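Local coordinates for methyl-coenzyme M reductase subunit beta (Methanosarcina barkeri, PDB 1E6Y), which forms, as beta subunit, part of the nickel F430 enzyme that releases methane from methyl-coenzyme M with coenzyme B as reductant, the last step of methanogenesis, at residues S22-R27 with H232-L237; I35-R40 with L109-K114; G48-L53 with D73-A78; K87-D92 with K114-A119; A121-A126 with G173-P178. One frame throughout, in Å; residues are numbered along the deposited sequence.

Contact 1 of 5, residues S22-R27 with H232-L237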
# COMPACT_ATOMS: atom_id res chain seq x y z
N SER E 22 -15.96 -32.04 -17.45
CA SER E 22 -14.84 -32.05 -18.38
C SER E 22 -14.47 -30.63 -18.81
O SER E 22 -13.44 -30.42 -19.44
CB SER E 22 -15.17 -32.90 -19.61
OG SER E 22 -16.11 -32.24 -20.43
N LEU E 23 -15.35 -29.68 -18.49
CA LEU E 23 -15.13 -28.27 -18.82
C LEU E 23 -14.40 -27.51 -17.71
O LEU E 23 -14.07 -26.34 -17.87
CB LEU E 23 -16.47 -27.59 -19.11
CG LEU E 23 -17.30 -28.17 -20.26
CD1 LEU E 23 -18.63 -27.43 -20.37
CD2 LEU E 23 -16.52 -28.07 -21.56
N ALA E 24 -14.19 -28.17 -16.57
CA ALA E 24 -13.49 -27.56 -15.44
C ALA E 24 -12.08 -27.16 -15.85
O ALA E 24 -11.37 -27.94 -16.50
CB ALA E 24 -13.44 -28.52 -14.27
N PRO E 25 -11.64 -25.95 -15.47
CA PRO E 25 -10.24 -25.53 -15.67
C PRO E 25 -9.24 -26.56 -15.14
O PRO E 25 -8.17 -26.75 -15.73
CB PRO E 25 -10.17 -24.21 -14.90
CG PRO E 25 -11.55 -23.66 -15.02
CD PRO E 25 -12.45 -24.87 -14.88
N THR E 26 -9.65 -27.29 -14.11
CA THR E 26 -8.79 -28.28 -13.46
C THR E 26 -8.73 -29.62 -14.21
O THR E 26 -7.92 -30.48 -13.87
CB THR E 26 -9.28 -28.54 -12.02
OG1 THR E 26 -10.69 -28.75 -12.02
CG2 THR E 26 -8.95 -27.34 -11.12
N ARG E 27 -9.57 -29.78 -15.23
CA ARG E 27 -9.61 -31.02 -16.00
C ARG E 27 -9.44 -30.79 -17.50
O ARG E 27 -9.00 -31.70 -18.22
CB ARG E 27 -10.95 -31.76 -15.80
CG ARG E 27 -11.17 -32.19 -14.37
CD ARG E 27 -12.42 -33.07 -14.19
NE ARG E 27 -12.70 -33.15 -12.75
CZ ARG E 27 -13.53 -32.30 -12.11
NH1 ARG E 27 -13.68 -32.42 -10.81
NH2 ARG E 27 -14.14 -31.39 -12.86
N HIS E 232 -22.16 -25.89 -9.71
CA HIS E 232 -22.74 -24.54 -9.80
C HIS E 232 -22.01 -23.65 -10.80
O HIS E 232 -22.63 -23.06 -11.69
CB HIS E 232 -22.74 -23.89 -8.42
CG HIS E 232 -23.52 -22.61 -8.36
ND1 HIS E 232 -22.95 -21.37 -8.59
CD2 HIS E 232 -24.82 -22.37 -8.07
CE1 HIS E 232 -23.87 -20.44 -8.45
NE2 HIS E 232 -25.01 -21.01 -8.14
N GLN E 233 -20.68 -23.59 -10.69
CA GLN E 233 -19.89 -22.73 -11.57
C GLN E 233 -19.77 -23.27 -12.99
O GLN E 233 -19.78 -22.51 -13.96
CB GLN E 233 -18.50 -22.51 -10.97
CG GLN E 233 -18.51 -21.73 -9.65
CD GLN E 233 -19.30 -20.44 -9.75
OE1 GLN E 233 -20.36 -20.30 -9.14
NE2 GLN E 233 -18.80 -19.49 -10.54
N LEU E 234 -19.74 -24.60 -13.11
CA LEU E 234 -19.57 -25.24 -14.41
C LEU E 234 -20.83 -25.19 -15.27
O LEU E 234 -20.74 -25.12 -16.49
CB LEU E 234 -19.09 -26.68 -14.24
CG LEU E 234 -17.65 -26.82 -13.74
CD1 LEU E 234 -17.29 -28.29 -13.61
CD2 LEU E 234 -16.71 -26.12 -14.70
N LEU E 235 -22.00 -25.19 -14.63
CA LEU E 235 -23.24 -24.92 -15.35
C LEU E 235 -23.24 -23.49 -15.90
O LEU E 235 -23.61 -23.26 -17.05
CB LEU E 235 -24.45 -25.12 -14.42
CG LEU E 235 -24.84 -26.57 -14.14
CD1 LEU E 235 -25.85 -26.61 -13.00
CD2 LEU E 235 -25.42 -27.21 -15.39
N GLY E 236 -22.72 -22.55 -15.11
CA GLY E 236 -22.55 -21.19 -15.58
C GLY E 236 -21.58 -21.08 -16.75
O GLY E 236 -21.91 -20.49 -17.78
N LEU E 237 -20.41 -21.69 -16.60
CA LEU E 237 -19.42 -21.73 -17.68
C LEU E 237 -19.99 -22.34 -18.96
O LEU E 237 -19.86 -21.76 -20.04
CB LEU E 237 -18.18 -22.51 -17.24
CG LEU E 237 -17.09 -22.75 -18.29
CD1 LEU E 237 -16.51 -21.42 -18.76
CD2 LEU E 237 -16.00 -23.62 -17.71
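Leu234 buries more surface here than any other residue. It projects from helix 228-241 onto the loop that joins strand 13-19 to helix 29-40. Its CG stands anti to the carbonyl carbon (chi1 -70°), and the fork beyond it is turned so that both methyls arrive at Ala24. CD2 rests on the backbone, 3.6 Å from Ala24 CA. CD1 meets the Ala24 methyl, with CD1 to CB at 3.9 Å. Pro25 touches the same fork more loosely through its CD.

Leu237 lies about one helical turn further on. Its CG is anti to the backbone N (chi1 175°), which carries one methyl, CD2, to Leu23. Leu237 CD2 comes within 3.3 Å of Leu23 O and 4.2 Å of Leu23 CB. Leu23 therefore offers mainly its backbone and CB to the helix.

The loop closes on itself just after these residues. Arg27 N donates to Ala24 O at 2.9 Å, and the Pro25 and Thr26 torsions make this a type I beta turn. The Arg27 guanidinium turns only its edge to Leu234 CD1. Its charge is used outside the contact: NH2 forms a salt bridge with Glu230, and NH1 bonds to Val91 O of the second subunit. Phe220 of helix 204-221 packs on both Pro25 and Leu234.

The contact joins the N-terminal family region to the C-terminal one, far along the chain. Between the segments it is apolar, with methyls set against backbone and a small side chain. Its hold thus rests on fit and exclusion of water, while directional bonds lie at its margins.

Contact 2 of 5, residues I35-R40 with L109-K114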
# COMPACT_ATOMS: atom_id res chain seq x y z
N ILE E 35 -4.63 -21.05 -20.45
CA ILE E 35 -4.05 -20.49 -19.23
C ILE E 35 -2.52 -20.49 -19.30
O ILE E 35 -1.88 -19.47 -19.05
CB ILE E 35 -4.51 -21.27 -17.99
CG1 ILE E 35 -6.01 -21.04 -17.76
CG2 ILE E 35 -3.72 -20.83 -16.75
CD1 ILE E 35 -6.64 -22.05 -16.82
N MET E 36 -1.94 -21.61 -19.72
CA MET E 36 -0.49 -21.72 -19.86
C MET E 36 0.07 -20.71 -20.86
O MET E 36 1.07 -20.05 -20.59
CB MET E 36 -0.11 -23.14 -20.29
CG MET E 36 1.37 -23.32 -20.62
SD MET E 36 2.48 -22.90 -19.25
CE MET E 36 2.24 -24.33 -18.19
N ASP E 37 -0.58 -20.58 -22.02
CA ASP E 37 -0.14 -19.63 -23.03
C ASP E 37 -0.29 -18.19 -22.57
O ASP E 37 0.54 -17.34 -22.88
CB ASP E 37 -0.92 -19.84 -24.33
CG ASP E 37 -0.46 -21.08 -25.10
OD1 ASP E 37 0.50 -21.74 -24.66
OD2 ASP E 37 -1.09 -21.39 -26.13
N THR E 38 -1.34 -17.93 -21.79
CA THR E 38 -1.55 -16.61 -21.19
C THR E 38 -0.47 -16.31 -20.16
O THR E 38 0.08 -15.21 -20.13
CB THR E 38 -2.93 -16.53 -20.52
OG1 THR E 38 -3.95 -16.77 -21.50
CG2 THR E 38 -3.16 -15.15 -19.91
N LYS E 39 -0.12 -17.32 -19.36
CA LYS E 39 0.92 -17.16 -18.35
C LYS E 39 2.30 -16.95 -18.97
O LYS E 39 3.06 -16.09 -18.52
CB LYS E 39 0.96 -18.38 -17.42
CG LYS E 39 -0.24 -18.49 -16.49
CD LYS E 39 -0.17 -19.76 -15.65
CE LYS E 39 0.94 -19.68 -14.62
NZ LYS E 39 0.95 -20.88 -13.74
N ARG E 40 2.62 -17.70 -20.03
CA ARG E 40 4.01 -17.75 -20.50
C ARG E 40 4.32 -16.75 -21.59
O ARG E 40 5.47 -16.67 -22.05
CB ARG E 40 4.31 -19.18 -20.99
CG ARG E 40 3.73 -19.48 -22.37
CD ARG E 40 3.81 -20.97 -22.66
NE ARG E 40 3.31 -21.36 -23.97
CZ ARG E 40 3.98 -21.60 -25.09
NH1 ARG E 40 5.31 -21.53 -25.15
NH2 ARG E 40 3.32 -21.96 -26.20
N LEU E 109 5.92 -11.21 -30.31
CA LEU E 109 5.33 -12.15 -29.36
C LEU E 109 6.45 -12.99 -28.78
O LEU E 109 7.22 -13.61 -29.52
CB LEU E 109 4.31 -13.05 -30.07
CG LEU E 109 3.75 -14.25 -29.28
CD1 LEU E 109 2.90 -13.77 -28.11
CD2 LEU E 109 2.92 -15.12 -30.21
N ILE E 110 6.60 -12.95 -27.46
CA ILE E 110 7.57 -13.81 -26.79
C ILE E 110 6.85 -14.79 -25.89
O ILE E 110 6.27 -14.41 -24.87
CB ILE E 110 8.57 -12.99 -25.93
CG1 ILE E 110 9.27 -11.93 -26.79
CG2 ILE E 110 9.61 -13.92 -25.30
CD1 ILE E 110 10.24 -11.07 -26.02
N GLN E 111 6.81 -16.05 -26.32
CA GLN E 111 6.24 -17.12 -25.51
C GLN E 111 7.37 -17.94 -24.90
O GLN E 111 8.13 -18.59 -25.63
CB GLN E 111 5.34 -18.01 -26.36
CG GLN E 111 4.33 -17.23 -27.19
CD GLN E 111 3.24 -18.12 -27.76
OE1 GLN E 111 3.43 -18.77 -28.78
NE2 GLN E 111 2.09 -18.12 -27.11
N SER E 112 7.54 -17.81 -23.59
CA SER E 112 8.50 -18.63 -22.85
C SER E 112 8.10 -20.09 -22.97
O SER E 112 6.91 -20.41 -23.11
CB SER E 112 8.52 -18.22 -21.38
OG SER E 112 9.26 -17.03 -21.19
N PRO E 113 9.08 -21.01 -22.89
CA PRO E 113 8.75 -22.43 -22.77
C PRO E 113 7.96 -22.71 -21.50
O PRO E 113 8.13 -22.02 -20.49
CB PRO E 113 10.13 -23.11 -22.74
CG PRO E 113 11.04 -22.05 -22.19
CD PRO E 113 10.53 -20.76 -22.75
N LYS E 114 7.10 -23.72 -21.55
CA LYS E 114 6.29 -24.12 -20.39
C LYS E 114 7.14 -24.38 -19.15
O LYS E 114 6.69 -24.16 -18.03
CB LYS E 114 5.46 -25.36 -20.72
CG LYS E 114 4.19 -25.05 -21.48
CD LYS E 114 3.50 -26.30 -22.00
CE LYS E 114 2.18 -25.93 -22.66
NZ LYS E 114 1.60 -27.02 -23.50
O HOH W 1 0.00 -19.71 -27.99
O HOH W 2 -0.20 -24.59 -24.23
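Arg40 and Ser112 exchange two bonds. Ser112 N donates to Arg40 O at 2.8 Å, and Arg40 NH1 donates to Ser112 O, also at 2.8 Å. The second is the straighter (164°), with its acceptor in the guanidinium plane. Both donors approach above the plane of the carbonyl they meet. NH1 has another acceptor in Asp96 O.

The other edge of the guanidinium is taken by Asp37, one turn earlier on helix 29-40. NE and NH2 grip the single atom Asp37 OD1 side-on in a salt bridge, with NE to OD1 at 2.9 Å. OD1 lies in the guanidinium plane but is itself met from above the carboxylate. Arg40 CG holds the crowded position between N and carbonyl carbon (chi1 78°), and the chain then extends to NE. Gln111 CB lies over one face, toward its rim, 3.7 Å from Arg40 NH1.

Two waters carry the network on. One accepts from Gln111 NE2 at 2.8 Å and donates weakly to Asp37 OD2. The other donates to Asp37 OD1 and takes a weak bond from Lys114 NZ. Gln111 OE1 accepts from Asn98 ND2, and NE2 also bonds to Ser41 OG. Lys114 has its aliphatic chain obliquely across Met36, tightly packed, with Met36 CG to Lys114 CE at 3.4 Å.

Strand 41-45 follows helix 29-40 and pairs antiparallel with 107-111. The Ser112 to Arg40 bond continues the pairing of Ile110 with Val42. The buried charge of Arg40 is thus matched by a carboxylate and two carbonyls. Asp37, so surrounded by donors, would probably stay ionised.

Contact 3 of 5, residues G48-L53 with D73-A78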
# COMPACT_ATOMS: atom_id res chain seq x y z
N GLY E 48 8.50 0.98 -29.80
CA GLY E 48 8.54 1.76 -28.57
C GLY E 48 9.92 1.84 -27.96
O GLY E 48 10.34 2.91 -27.50
N ILE E 49 10.63 0.72 -27.94
CA ILE E 49 12.01 0.69 -27.44
C ILE E 49 12.89 1.62 -28.26
O ILE E 49 13.61 2.45 -27.71
CB ILE E 49 12.60 -0.74 -27.49
CG1 ILE E 49 11.87 -1.64 -26.49
CG2 ILE E 49 14.09 -0.72 -27.15
CD1 ILE E 49 12.16 -3.11 -26.66
N GLN E 50 12.78 1.53 -29.59
CA GLN E 50 13.58 2.35 -30.49
C GLN E 50 13.34 3.84 -30.26
O GLN E 50 14.29 4.62 -30.14
CB GLN E 50 13.27 2.00 -31.95
CG GLN E 50 14.11 2.76 -32.96
CD GLN E 50 14.00 2.19 -34.36
OE1 GLN E 50 13.76 1.00 -34.54
NE2 GLN E 50 14.18 3.05 -35.36
N GLY E 51 12.07 4.23 -30.14
CA GLY E 51 11.74 5.61 -29.84
C GLY E 51 12.24 6.06 -28.48
O GLY E 51 12.80 7.15 -28.35
N ALA E 52 12.08 5.20 -27.48
CA ALA E 52 12.54 5.48 -26.13
C ALA E 52 14.06 5.67 -26.07
O ALA E 52 14.55 6.58 -25.41
CB ALA E 52 12.12 4.37 -25.18
N LEU E 53 14.78 4.81 -26.79
CA LEU E 53 16.24 4.89 -26.85
C LEU E 53 16.69 6.22 -27.44
O LEU E 53 17.60 6.86 -26.91
CB LEU E 53 16.81 3.75 -27.68
CG LEU E 53 16.84 2.37 -27.03
CD1 LEU E 53 17.18 1.32 -28.07
CD2 LEU E 53 17.86 2.36 -25.90
N ASP E 73 18.62 0.89 -34.69
CA ASP E 73 17.55 0.47 -35.57
C ASP E 73 16.96 -0.86 -35.10
O ASP E 73 17.30 -1.92 -35.62
CB ASP E 73 18.07 0.34 -37.01
CG ASP E 73 16.94 0.18 -38.02
OD1 ASP E 73 15.76 0.33 -37.66
OD2 ASP E 73 17.25 -0.10 -39.20
N ILE E 74 16.10 -0.78 -34.10
CA ILE E 74 15.49 -1.98 -33.51
C ILE E 74 14.55 -2.65 -34.51
O ILE E 74 14.67 -3.85 -34.77
CB ILE E 74 14.70 -1.63 -32.23
CG1 ILE E 74 15.58 -0.83 -31.25
CG2 ILE E 74 14.17 -2.90 -31.58
CD1 ILE E 74 16.81 -1.58 -30.76
N VAL E 75 13.65 -1.86 -35.09
CA VAL E 75 12.65 -2.38 -36.02
C VAL E 75 13.28 -2.95 -37.29
O VAL E 75 12.87 -4.01 -37.77
CB VAL E 75 11.63 -1.27 -36.38
CG1 VAL E 75 10.66 -1.77 -37.45
CG2 VAL E 75 10.86 -0.85 -35.14
N GLY E 76 14.31 -2.29 -37.80
CA GLY E 76 14.98 -2.75 -39.00
C GLY E 76 15.77 -4.03 -38.81
O GLY E 76 16.17 -4.68 -39.78
N ASN E 77 16.01 -4.40 -37.55
CA ASN E 77 16.73 -5.62 -37.21
C ASN E 77 15.83 -6.60 -36.47
O ASN E 77 16.31 -7.50 -35.78
CB ASN E 77 17.96 -5.28 -36.36
CG ASN E 77 19.06 -4.62 -37.15
OD1 ASN E 77 19.83 -5.28 -37.84
ND2 ASN E 77 19.13 -3.29 -37.08
N ALA E 78 14.52 -6.46 -36.67
CA ALA E 78 13.52 -7.21 -35.90
C ALA E 78 13.67 -8.72 -36.00
O ALA E 78 13.47 -9.43 -35.01
CB ALA E 78 12.12 -6.80 -36.33
O HOH W 3 13.61 1.89 -38.39
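Gln50 supplies the direct hydrogen bond of this contact. Its CG is anti to the backbone N (chi1 -177°) and the chain beyond is extended, so the amide reaches from helix 46-55 to the loop at 73-78. OE1 accepts from Val75 N at 2.9 Å. The bond is almost straight (177°) and lies nearly along the C=O axis. The same oxygen has Ile74 N at 3.0 Å and the Val75 CG2 methyl close by.

The other end of the amide is linked through water. Gln50 NE2 donates to a water that in turn donates to Asp73 OD1 at 2.8 Å. Gln50 and Asp73 lie side by side and point the same way, with their amide and carboxylate planes almost perpendicular. An alanine at Gln50 would remove both links and would probably leave the Val75 N-H and the turn less firmly anchored to the helix.

The loop has its own internal bonds. Asp73 OD1 accepts from Gly76 N at 3.0 Å, an Asx motif; the N-H meets the oxygen from above the carboxylate plane. Asn77 ND2 donates to Asp73 O at 2.7 Å, with donor and acceptor in each other's planes. These bonds shape the end of the long loop between helix 46-55 and helix 78-89.

Apolar contacts fill the buried side. Ile74 CG1 lies 3.7 Å from Gln50 CB, on the aliphatic root of the glutamine. Ile74 CD1 meets Leu53 CD1 at 4.0 Å, where the two side chains cross at about a right angle. Ile49 CG2 touches Ile74 more loosely, and Ile138 of helix 125-141 packs on both isoleucines.

Contact 4 of 5, residues K87-D92 with K114-A119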
# COMPACT_ATOMS: atom_id res chain seq x y z
N LYS E 87 16.77 -17.55 -28.58
CA LYS E 87 17.91 -18.29 -28.04
C LYS E 87 18.08 -18.07 -26.54
O LYS E 87 18.49 -18.98 -25.81
CB LYS E 87 19.20 -17.89 -28.76
CG LYS E 87 19.31 -18.40 -30.19
CD LYS E 87 20.62 -17.95 -30.84
CE LYS E 87 20.65 -18.29 -32.32
NZ LYS E 87 21.87 -17.76 -32.98
N LEU E 88 17.77 -16.86 -26.08
CA LEU E 88 17.91 -16.50 -24.68
C LEU E 88 16.71 -16.91 -23.84
O LEU E 88 16.84 -17.22 -22.65
CB LEU E 88 18.14 -14.99 -24.55
CG LEU E 88 19.46 -14.47 -25.10
CD1 LEU E 88 19.43 -12.96 -25.17
CD2 LEU E 88 20.61 -14.95 -24.23
N VAL E 89 15.53 -16.89 -24.45
CA VAL E 89 14.29 -17.27 -23.76
C VAL E 89 14.15 -18.79 -23.62
O VAL E 89 13.66 -19.27 -22.60
CB VAL E 89 13.05 -16.70 -24.50
CG1 VAL E 89 11.77 -17.23 -23.87
CG2 VAL E 89 13.06 -15.19 -24.45
N GLN E 90 14.59 -19.53 -24.63
CA GLN E 90 14.45 -20.99 -24.64
C GLN E 90 15.27 -21.64 -23.53
O GLN E 90 16.23 -21.06 -23.03
CB GLN E 90 14.85 -21.56 -26.01
CG GLN E 90 16.34 -21.59 -26.27
CD GLN E 90 16.70 -22.42 -27.49
OE1 GLN E 90 15.86 -22.69 -28.35
NE2 GLN E 90 17.96 -22.82 -27.58
N VAL E 91 14.81 -22.82 -23.10
CA VAL E 91 15.47 -23.58 -22.05
C VAL E 91 16.15 -24.82 -22.62
O VAL E 91 17.30 -25.10 -22.30
CB VAL E 91 14.46 -23.99 -20.94
CG1 VAL E 91 15.09 -25.01 -20.00
CG2 VAL E 91 14.00 -22.77 -20.15
N ASP E 92 15.42 -25.56 -23.44
CA ASP E 92 15.98 -26.71 -24.16
C ASP E 92 15.87 -26.45 -25.65
O ASP E 92 14.91 -25.83 -26.11
CB ASP E 92 15.21 -28.00 -23.80
CG ASP E 92 14.99 -28.17 -22.31
OD1 ASP E 92 15.98 -28.16 -21.55
OD2 ASP E 92 13.82 -28.27 -21.89
N LYS E 114 7.10 -23.72 -21.55
CA LYS E 114 6.29 -24.12 -20.39
C LYS E 114 7.14 -24.38 -19.15
O LYS E 114 6.69 -24.16 -18.03
CB LYS E 114 5.46 -25.36 -20.72
CG LYS E 114 4.19 -25.05 -21.48
CD LYS E 114 3.50 -26.30 -22.00
CE LYS E 114 2.18 -25.93 -22.66
NZ LYS E 114 1.60 -27.02 -23.50
N SER E 115 8.38 -24.80 -19.37
CA SER E 115 9.30 -25.09 -18.27
C SER E 115 9.52 -23.91 -17.33
O SER E 115 9.72 -24.11 -16.13
CB SER E 115 10.65 -25.57 -18.82
OG SER E 115 11.24 -24.60 -19.66
N ARG E 116 9.48 -22.68 -17.85
CA ARG E 116 9.66 -21.51 -16.99
C ARG E 116 8.44 -21.30 -16.09
O ARG E 116 8.60 -20.88 -14.94
CB ARG E 116 9.95 -20.25 -17.80
CG ARG E 116 11.26 -20.33 -18.59
CD ARG E 116 11.65 -18.99 -19.18
NE ARG E 116 12.92 -19.01 -19.90
CZ ARG E 116 14.12 -19.01 -19.32
NH1 ARG E 116 15.19 -19.02 -20.13
NH2 ARG E 116 14.29 -19.00 -18.02
N ILE E 117 7.26 -21.65 -16.58
CA ILE E 117 6.04 -21.58 -15.79
C ILE E 117 5.98 -22.74 -14.79
O ILE E 117 5.60 -22.56 -13.63
CB ILE E 117 4.79 -21.59 -16.71
CG1 ILE E 117 4.76 -20.31 -17.55
CG2 ILE E 117 3.51 -21.73 -15.89
CD1 ILE E 117 4.83 -19.02 -16.73
N ILE E 118 6.43 -23.91 -15.22
CA ILE E 118 6.44 -25.10 -14.37
C ILE E 118 7.40 -24.91 -13.19
O ILE E 118 7.05 -25.22 -12.05
CB ILE E 118 6.84 -26.36 -15.18
CG1 ILE E 118 5.76 -26.68 -16.21
CG2 ILE E 118 7.05 -27.55 -14.24
CD1 ILE E 118 6.19 -27.68 -17.26
N ALA E 119 8.54 -24.28 -13.45
CA ALA E 119 9.55 -24.03 -12.43
C ALA E 119 9.29 -22.73 -11.65
O ALA E 119 10.06 -22.38 -10.76
CB ALA E 119 10.93 -23.98 -13.08
O HOH W 4 11.99 -26.07 -22.04
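The Arg116 guanidinium lies edge-on to one carbonyl and face-on to one methyl. Its CG is anti to the carbonyl carbon (chi1 -63°), and the chain runs extended to NE, out from helix 114-118 toward the end of helix 78-89. There NE and NH1 grip Val89 O side-on. NE donates at 2.8 Å, in the plane of the Val89 carbonyl. NH1 donates to the same oxygen at 2.9 Å, but from well above that plane. The oxygen lies close to the guanidinium plane, so the two bonds fix the rotation of the group.

Val91 crosses the arginine obliquely. Its CG2 sits over the centre of one guanidinium face, 3.9 Å from Arg116 CZ. The same methyl touches the Ser115 hydroxyl, with CG2 to OG at 3.3 Å. Ser115 OG, in the crowded position between N and carbonyl carbon (chi1 59°), donates to a water at 2.9 Å. That water donates to Asp92 OD2.

The second subunit packs against this contact. Its Arg27 donates to Val91 O and makes a long, weak ion pair with Asp92, and its Thr26 packs on Val91 and Arg116.

The positive charge of Arg116 is likely to be favourable against the partial negative charge at a helix end. The site is the C-terminal end of a helix, where Gln90 is the first residue to leave helical torsions and an arginine from another helix binds one of the last carbonyls.

Contact 5 of 5, residues A121-A126 with G173-P178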
# COMPACT_ATOMS: atom_id res chain seq x y z
N ALA E 121 6.66 -19.91 -9.46
CA ALA E 121 5.53 -19.83 -8.54
C ALA E 121 4.30 -19.20 -9.20
O ALA E 121 3.17 -19.55 -8.88
CB ALA E 121 5.91 -19.04 -7.30
N ASP E 122 4.54 -18.25 -10.11
CA ASP E 122 3.46 -17.61 -10.84
C ASP E 122 3.78 -17.44 -12.33
O ASP E 122 4.17 -18.40 -12.99
CB ASP E 122 3.07 -16.27 -10.18
CG ASP E 122 4.27 -15.36 -9.93
OD1 ASP E 122 4.80 -15.38 -8.80
OD2 ASP E 122 4.59 -14.54 -10.81
N PHE E 123 3.60 -16.24 -12.85
CA PHE E 123 3.64 -16.02 -14.30
C PHE E 123 4.60 -14.92 -14.74
O PHE E 123 4.74 -14.66 -15.94
CB PHE E 123 2.24 -15.71 -14.82
CG PHE E 123 1.53 -14.63 -14.05
CD1 PHE E 123 1.65 -13.29 -14.42
CD2 PHE E 123 0.76 -14.95 -12.94
CE1 PHE E 123 1.01 -12.29 -13.69
CE2 PHE E 123 0.12 -13.96 -12.20
CZ PHE E 123 0.24 -12.62 -12.57
N MET E 124 5.27 -14.26 -13.79
CA MET E 124 6.09 -13.10 -14.13
C MET E 124 7.39 -13.44 -14.86
O MET E 124 8.01 -12.55 -15.45
CB MET E 124 6.39 -12.27 -12.88
CG MET E 124 5.20 -11.46 -12.35
SD MET E 124 4.20 -10.65 -13.63
CE MET E 124 5.39 -9.49 -14.32
N SER E 125 7.77 -14.71 -14.88
CA SER E 125 8.96 -15.12 -15.64
C SER E 125 8.84 -14.80 -17.13
O SER E 125 9.83 -14.48 -17.77
CB SER E 125 9.25 -16.62 -15.44
OG SER E 125 8.24 -17.43 -16.01
N ALA E 126 7.62 -14.82 -17.66
CA ALA E 126 7.40 -14.45 -19.06
C ALA E 126 7.83 -13.01 -19.33
O ALA E 126 8.43 -12.71 -20.37
CB ALA E 126 5.93 -14.63 -19.43
N GLY E 173 1.81 -8.07 -20.95
CA GLY E 173 1.12 -9.32 -21.19
C GLY E 173 -0.38 -9.14 -21.04
O GLY E 173 -0.86 -8.02 -20.86
N ILE E 174 -1.12 -10.24 -21.12
CA ILE E 174 -2.56 -10.22 -20.90
C ILE E 174 -2.89 -10.01 -19.42
O ILE E 174 -3.88 -9.35 -19.09
CB ILE E 174 -3.20 -11.54 -21.41
CG1 ILE E 174 -3.00 -11.65 -22.92
CG2 ILE E 174 -4.68 -11.59 -21.07
CD1 ILE E 174 -3.37 -13.00 -23.49
N LEU E 175 -2.02 -10.50 -18.55
CA LEU E 175 -2.22 -10.38 -17.10
C LEU E 175 -1.54 -9.13 -16.56
O LEU E 175 -0.90 -8.38 -17.30
CB LEU E 175 -1.66 -11.62 -16.39
CG LEU E 175 -2.17 -12.98 -16.88
CD1 LEU E 175 -1.36 -14.10 -16.25
CD2 LEU E 175 -3.64 -13.12 -16.54
N SER E 176 -1.71 -8.88 -15.27
CA SER E 176 -1.08 -7.74 -14.61
C SER E 176 0.17 -8.23 -13.87
O SER E 176 0.89 -9.09 -14.38
CB SER E 176 -2.07 -7.10 -13.63
OG SER E 176 -1.61 -5.84 -13.17
N ILE E 177 0.47 -7.63 -12.72
CA ILE E 177 1.45 -8.20 -11.80
C ILE E 177 0.72 -8.73 -10.57
O ILE E 177 -0.37 -8.28 -10.25
CB ILE E 177 2.52 -7.15 -11.37
CG1 ILE E 177 1.88 -6.01 -10.58
CG2 ILE E 177 3.25 -6.61 -12.60
CD1 ILE E 177 2.89 -5.07 -9.93
N PRO E 178 1.28 -9.77 -9.92
CA PRO E 178 0.56 -10.47 -8.85
C PRO E 178 0.15 -9.56 -7.69
O PRO E 178 -0.91 -9.74 -7.09
CB PRO E 178 1.54 -11.55 -8.41
CG PRO E 178 2.39 -11.79 -9.61
CD PRO E 178 2.56 -10.43 -10.23
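The Phe123 ring is the main bump of this contact, and residues 175-178 curve round it. Its CG takes the crowded position between N and carbonyl carbon (chi1 50°). Leu175 CD1 sits over one face, 3.7 Å from the ring centroid and 17° off the normal, a CH-pi contact. The rim is met elsewhere: Phe123 CE1 points at Ser176 O, in the ring plane, at 3.3 Å. At the far end Phe123 CZ reaches Pro178 CG tip to tip at 3.8 Å. An alanine at Phe123 would take away the face under Leu175 CD1 and the tip against Pro178 CG, and would probably loosen the packing of residues 175-178 here.

These are two irregular stretches. Residues 121-123 come before helix 125-141. The loop 173-178 follows strand 171-172. An Asx turn shapes the first: Asp122 OD2 accepts from Met124 N at 3.1 Å. Asp122 OD1 accepts from Ser187 of the second subunit.

Pro178 in turn fills a hollow lined by Asp122, Phe123 and Met124. Its CG lies 3.7 Å from Asp122 OD2. Its CD presses on Met124 CG at 3.5 Å. The Met124 chain, bent at chi2 and chi3, folds past the proline, so that SD comes near Ser176 O. Its methyl ends on Ile177, with Met124 CE to Ile177 CG2 at 4.0 Å. Ile177 also packs on Leu184 of the second subunit, and the Ser176 side chain lies about 12 Å from bound coenzyme B.

Contacts 1 and 2 are mostly buried; contacts 3, 4 and 5 are partly so. Contact 1 alone ties the N-terminal family region to the C-terminal one, and encloses the other four along the chain. Contacts 2, 4 and 5 form one cluster. Contacts 2 and 4 share Lys114, and Ile117 of contact 4 packs on residues of contacts 2 and 5. Contact 3 stands apart from this cluster, its centre 23 Å from that of contact 2. Contacts 1 and 5 are apolar between their segments. Arginines serve backbone carbonyls in contacts 2 and 4, a glutamine a backbone N-H in contact 3. Contacts 1, 2, 4 and 5 also meet the second subunit through polar bonds; contact 3 touches no other chain.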